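Local structure of succinoglycan biosynthesis protein (Bacillus cereus ATCC 14579, 3B55) at residues Ala253-Gln264 against Glu289-Leu298. The protein binds calcium, belongs to the erythromycin esterase family and may take part in succinoglycan biosynthesis, though its function is not established. The protein carries 1 engineered substitution. Numbering follows the deposited sequence.
Sequences AWIKQNARIIEQ and ENAKWTEEHL
Trp-293 lies between Gln-257 on one face and His-297 on the other, with its edge against Trp-254, at the tight centre of this antiparallel helix pair. The axes of the two short segments run at 173° and come no closer than 11.7 Å, and long side chains bridge the gap. Gln-257 has CG anti to its backbone N (chi1 -178°) and bends at chi2, which lays the side chain over one face of the indole. Its CG makes a CH-pi contact 3.9 Å from the centroid of the Trp-293 five-membered ring. The amide stacks on the same indole, with the two planes 15° apart. The far edge of Trp-293 points into the face of Trp-254 in a T-shaped pair, with six-membered centroids 5.1 Å apart. CH2 of Trp-293 sits over the centre of that face. Leu-298 CD1 adds an apolar contact to Trp-254 CZ2 at 3.9 Å. His-297 ND1 donates to the carbonyl O of Trp-293. A water accepts from Trp-293 NE1 (3.1 Å) and donates to Ala-253 O, tying the indole to the other backbone.

The partly exposed side is looser. Arg-260 NH2 and Glu-289 OE1 are 3.5 Å apart, but the oxygen lies over the guanidinium face, so this salt bridge is one of charge alone. His-297 CD2 touches only Ala-253 CB across the pair.

Helix 250-268 turns its other flank to helices 178-192 and 221-240. Strand 167-172 of the mixed sheet packs against Trp-254, Asn-290, Thr-294 and Leu-298.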
loop_
_atom_site.group_PDB
_atom_site.type_symbol
_atom_site.label_atom_id
_atom_site.label_comp_id
_atom_site.label_asym_id
_atom_site.label_seq_id
_atom_site.Cartn_x
_atom_site.Cartn_y
_atom_site.Cartn_z
ATOM N N ALA A 253 18.749 3.401 -12.826
ATOM C CA ALA A 253 17.581 2.564 -12.588
ATOM C C ALA A 253 16.485 3.444 -12.005
ATOM O O ALA A 253 15.323 3.366 -12.421
ATOM C CB ALA A 253 17.930 1.432 -11.622
ATOM N N TRP A 254 16.861 4.287 -11.048
ATOM C CA TRP A 254 15.910 5.193 -10.421
ATOM C C TRP A 254 15.284 6.121 -11.452
ATOM O O TRP A 254 14.063 6.275 -11.507
ATOM C CB TRP A 254 16.587 6.060 -9.351
ATOM C CG TRP A 254 16.592 5.471 -7.970
ATOM C CD1 TRP A 254 17.633 4.839 -7.347
ATOM C CD2 TRP A 254 15.506 5.467 -7.038
ATOM N NE1 TRP A 254 17.260 4.444 -6.084
ATOM C CE2 TRP A 254 15.959 4.816 -5.868
ATOM C CE3 TRP A 254 14.191 5.949 -7.078
ATOM C CZ2 TRP A 254 15.143 4.638 -4.744
ATOM C CZ3 TRP A 254 13.379 5.774 -5.962
ATOM C CH2 TRP A 254 13.860 5.121 -4.810
ATOM N N ILE A 255 16.129 6.750 -12.262
ATOM C CA ILE A 255 15.666 7.686 -13.281
ATOM C C ILE A 255 14.647 7.035 -14.202
ATOM O O ILE A 255 13.576 7.584 -14.446
ATOM C CB ILE A 255 16.854 8.214 -14.110
ATOM C CG1 ILE A 255 17.870 8.879 -13.172
ATOM C CG2 ILE A 255 16.368 9.178 -15.174
ATOM C CD1 ILE A 255 17.285 9.961 -12.271
ATOM N N LYS A 256 14.990 5.851 -14.695
ATOM C CA LYS A 256 14.125 5.096 -15.588
ATOM C C LYS A 256 12.741 4.863 -14.970
ATOM O O LYS A 256 11.719 4.975 -15.649
ATOM C CB LYS A 256 14.793 3.758 -15.913
ATOM C CG LYS A 256 14.098 2.950 -16.971
ATOM C CD LYS A 256 14.980 1.810 -17.440
ATOM C CE LYS A 256 14.263 0.997 -18.494
ATOM N NZ LYS A 256 13.722 1.907 -19.539
ATOM N N GLN A 257 12.714 4.557 -13.675
ATOM C CA GLN A 257 11.464 4.306 -12.974
ATOM C C GLN A 257 10.657 5.591 -12.835
ATOM O O GLN A 257 9.428 5.577 -12.974
ATOM C CB GLN A 257 11.733 3.708 -11.595
ATOM C CG GLN A 257 10.465 3.380 -10.831
ATOM C CD GLN A 257 9.562 2.400 -11.564
ATOM O OE1 GLN A 257 8.440 2.139 -11.130
ATOM N NE2 GLN A 257 10.044 1.855 -12.676
ATOM N N ASN A 258 11.348 6.695 -12.557
ATOM C CA ASN A 258 10.696 7.995 -12.434
ATOM C C ASN A 258 9.975 8.302 -13.746
ATOM O O ASN A 258 8.873 8.850 -13.740
ATOM C CB ASN A 258 11.732 9.084 -12.149
ATOM C CG ASN A 258 12.190 9.093 -10.699
ATOM O OD1 ASN A 258 11.619 9.793 -9.863
ATOM N ND2 ASN A 258 13.212 8.302 -10.393
ATOM N N ALA A 259 10.600 7.952 -14.869
ATOM C CA ALA A 259 9.991 8.189 -16.180
ATOM C C ALA A 259 8.815 7.228 -16.339
ATOM O O ALA A 259 7.778 7.571 -16.913
ATOM C CB ALA A 259 11.009 7.953 -17.293
ATOM N N ARG A 260 8.989 6.019 -15.822
ATOM C CA ARG A 260 7.949 5.003 -15.886
ATOM C C ARG A 260 6.681 5.497 -15.183
ATOM O O ARG A 260 5.568 5.159 -15.575
ATOM C CB ARG A 260 8.431 3.724 -15.212
ATOM C CG ARG A 260 7.529 2.549 -15.466
ATOM C CD ARG A 260 7.729 2.024 -16.875
ATOM N NE ARG A 260 6.689 1.069 -17.248
ATOM C CZ ARG A 260 5.485 1.415 -17.691
ATOM N NH1 ARG A 260 5.167 2.694 -17.822
ATOM N NH2 ARG A 260 4.597 0.481 -17.997
ATOM N N ILE A 261 6.853 6.291 -14.133
ATOM C CA ILE A 261 5.713 6.817 -13.390
ATOM C C ILE A 261 4.861 7.738 -14.269
ATOM O O ILE A 261 3.634 7.715 -14.188
ATOM C CB ILE A 261 6.178 7.589 -12.137
ATOM C CG1 ILE A 261 6.853 6.625 -11.155
ATOM C CG2 ILE A 261 4.995 8.287 -11.484
ATOM C CD1 ILE A 261 5.925 5.566 -10.571
ATOM N N ILE A 262 5.518 8.545 -15.099
ATOM C CA ILE A 262 4.830 9.467 -15.996
ATOM C C ILE A 262 3.981 8.691 -17.002
ATOM O O ILE A 262 2.864 9.106 -17.329
ATOM C CB ILE A 262 5.838 10.351 -16.764
ATOM C CG1 ILE A 262 6.805 11.012 -15.779
ATOM C CG2 ILE A 262 5.090 11.414 -17.559
ATOM C CD1 ILE A 262 7.954 11.745 -16.434
ATOM N N GLU A 263 4.508 7.575 -17.507
ATOM C CA GLU A 263 3.755 6.751 -18.449
ATOM C C GLU A 263 2.569 6.103 -17.737
ATOM O O GLU A 263 1.477 5.990 -18.304
ATOM C CB GLU A 263 4.624 5.642 -19.028
ATOM C CG GLU A 263 5.699 6.091 -20.004
ATOM C CD GLU A 263 6.440 4.907 -20.599
ATOM O OE1 GLU A 263 5.892 4.254 -21.516
ATOM O OE2 GLU A 263 7.561 4.620 -20.130
ATOM N N GLN A 264 2.794 5.666 -16.499
ATOM C CA GLN A 264 1.735 5.029 -15.726
ATOM C C GLN A 264 0.587 6.004 -15.516
ATOM O O GLN A 264 -0.586 5.646 -15.663
ATOM C CB GLN A 264 2.261 4.560 -14.369
ATOM C CG GLN A 264 3.196 3.352 -14.428
ATOM C CD GLN A 264 3.773 3.015 -13.071
ATOM O OE1 GLN A 264 3.522 3.716 -12.091
ATOM N NE2 GLN A 264 4.566 1.957 -13.008
ATOM N N GLU A 289 3.493 -2.833 -10.231
ATOM C CA GLU A 289 4.777 -2.639 -10.902
ATOM C C GLU A 289 5.754 -1.859 -10.038
ATOM O O GLU A 289 6.945 -2.165 -10.008
ATOM C CB GLU A 289 4.588 -1.902 -12.240
ATOM C CG GLU A 289 3.771 -2.661 -13.275
ATOM C CD GLU A 289 3.786 -1.990 -14.648
ATOM O OE1 GLU A 289 4.098 -0.778 -14.722
ATOM O OE2 GLU A 289 3.466 -2.672 -15.650
ATOM N N ASN A 290 5.246 -0.855 -9.333
ATOM C CA ASN A 290 6.092 -0.035 -8.480
ATOM C C ASN A 290 6.561 -0.806 -7.258
ATOM O O ASN A 290 7.681 -0.614 -6.796
ATOM C CB ASN A 290 5.341 1.237 -8.079
ATOM C CG ASN A 290 5.086 2.144 -9.272
ATOM O OD1 ASN A 290 4.200 3.008 -9.249
ATOM N ND2 ASN A 290 5.874 1.952 -10.325
ATOM N N ALA A 291 5.703 -1.684 -6.745
ATOM C CA ALA A 291 6.049 -2.499 -5.590
ATOM C C ALA A 291 7.028 -3.585 -6.044
ATOM O O ALA A 291 7.939 -3.963 -5.305
ATOM C CB ALA A 291 4.803 -3.132 -5.010
ATOM N N LYS A 292 6.837 -4.084 -7.262
ATOM C CA LYS A 292 7.722 -5.115 -7.805
ATOM C C LYS A 292 9.092 -4.513 -8.098
ATOM O O LYS A 292 10.123 -5.108 -7.781
ATOM C CB LYS A 292 7.143 -5.719 -9.088
ATOM C CG LYS A 292 8.050 -6.780 -9.684
ATOM C CD LYS A 292 7.347 -7.654 -10.708
ATOM C CE LYS A 292 7.504 -7.115 -12.113
ATOM N NZ LYS A 292 7.210 -8.186 -13.111
ATOM N N TRP A 293 9.099 -3.331 -8.703
ATOM C CA TRP A 293 10.355 -2.652 -9.012
ATOM C C TRP A 293 11.215 -2.484 -7.735
ATOM O O TRP A 293 12.429 -2.692 -7.758
ATOM C CB TRP A 293 10.063 -1.279 -9.623
ATOM C CG TRP A 293 11.296 -0.512 -9.942
ATOM C CD1 TRP A 293 11.993 -0.530 -11.115
ATOM C CD2 TRP A 293 12.047 0.308 -9.041
ATOM N NE1 TRP A 293 13.136 0.224 -10.997
ATOM C CE2 TRP A 293 13.195 0.748 -9.734
ATOM C CE3 TRP A 293 11.862 0.710 -7.711
ATOM C CZ2 TRP A 293 14.161 1.573 -9.140
ATOM C CZ3 TRP A 293 12.824 1.532 -7.118
ATOM C CH2 TRP A 293 13.960 1.952 -7.835
ATOM N N THR A 294 10.576 -2.114 -6.628
ATOM C CA THR A 294 11.273 -1.911 -5.359
ATOM C C THR A 294 11.969 -3.182 -4.873
ATOM O O THR A 294 13.153 -3.172 -4.566
ATOM C CB THR A 294 10.295 -1.436 -4.268
ATOM O OG1 THR A 294 9.651 -0.233 -4.700
ATOM C CG2 THR A 294 11.043 -1.159 -2.962
ATOM N N GLU A 295 11.214 -4.270 -4.784
ATOM C CA GLU A 295 11.750 -5.550 -4.345
ATOM C C GLU A 295 12.877 -6.006 -5.283
ATOM O O GLU A 295 13.939 -6.444 -4.833
ATOM C CB GLU A 295 10.612 -6.587 -4.323
ATOM C CG GLU A 295 10.950 -7.966 -3.742
ATOM C CD GLU A 295 11.854 -8.790 -4.645
ATOM O OE1 GLU A 295 11.587 -8.835 -5.865
ATOM O OE2 GLU A 295 12.825 -9.399 -4.140
ATOM N N GLU A 296 12.654 -5.887 -6.587
ATOM C CA GLU A 296 13.653 -6.323 -7.552
ATOM C C GLU A 296 14.935 -5.493 -7.553
ATOM O O GLU A 296 16.015 -6.030 -7.789
ATOM C CB GLU A 296 13.052 -6.366 -8.963
ATOM C CG GLU A 296 11.858 -7.299 -9.095
ATOM C CD GLU A 296 11.561 -7.688 -10.540
ATOM O OE1 GLU A 296 11.334 -6.780 -11.368
ATOM O OE2 GLU A 296 11.546 -8.903 -10.840
ATOM N N HIS A 297 14.825 -4.193 -7.291
ATOM C CA HIS A 297 16.008 -3.341 -7.286
ATOM C C HIS A 297 16.549 -2.970 -5.914
ATOM O O HIS A 297 17.739 -2.720 -5.783
ATOM C CB HIS A 297 15.748 -2.051 -8.065
ATOM C CG HIS A 297 15.483 -2.268 -9.521
ATOM N ND1 HIS A 297 14.312 -2.826 -9.987
ATOM C CD2 HIS A 297 16.249 -2.033 -10.613
ATOM C CE1 HIS A 297 14.369 -2.931 -11.303
ATOM N NE2 HIS A 297 15.534 -2.457 -11.708
ATOM N N LEU A 298 15.701 -2.946 -4.890
ATOM C CA LEU A 298 16.163 -2.566 -3.556
ATOM C C LEU A 298 16.119 -3.657 -2.492
ATOM O O LEU A 298 16.638 -3.464 -1.399
ATOM C CB LEU A 298 15.396 -1.328 -3.069
ATOM C CG LEU A 298 15.411 -0.132 -4.026
ATOM C CD1 LEU A 298 14.686 1.037 -3.382
ATOM C CD2 LEU A 298 16.848 0.264 -4.377
HETATM O O HOH W 1 14.543 0.902 -13.692
#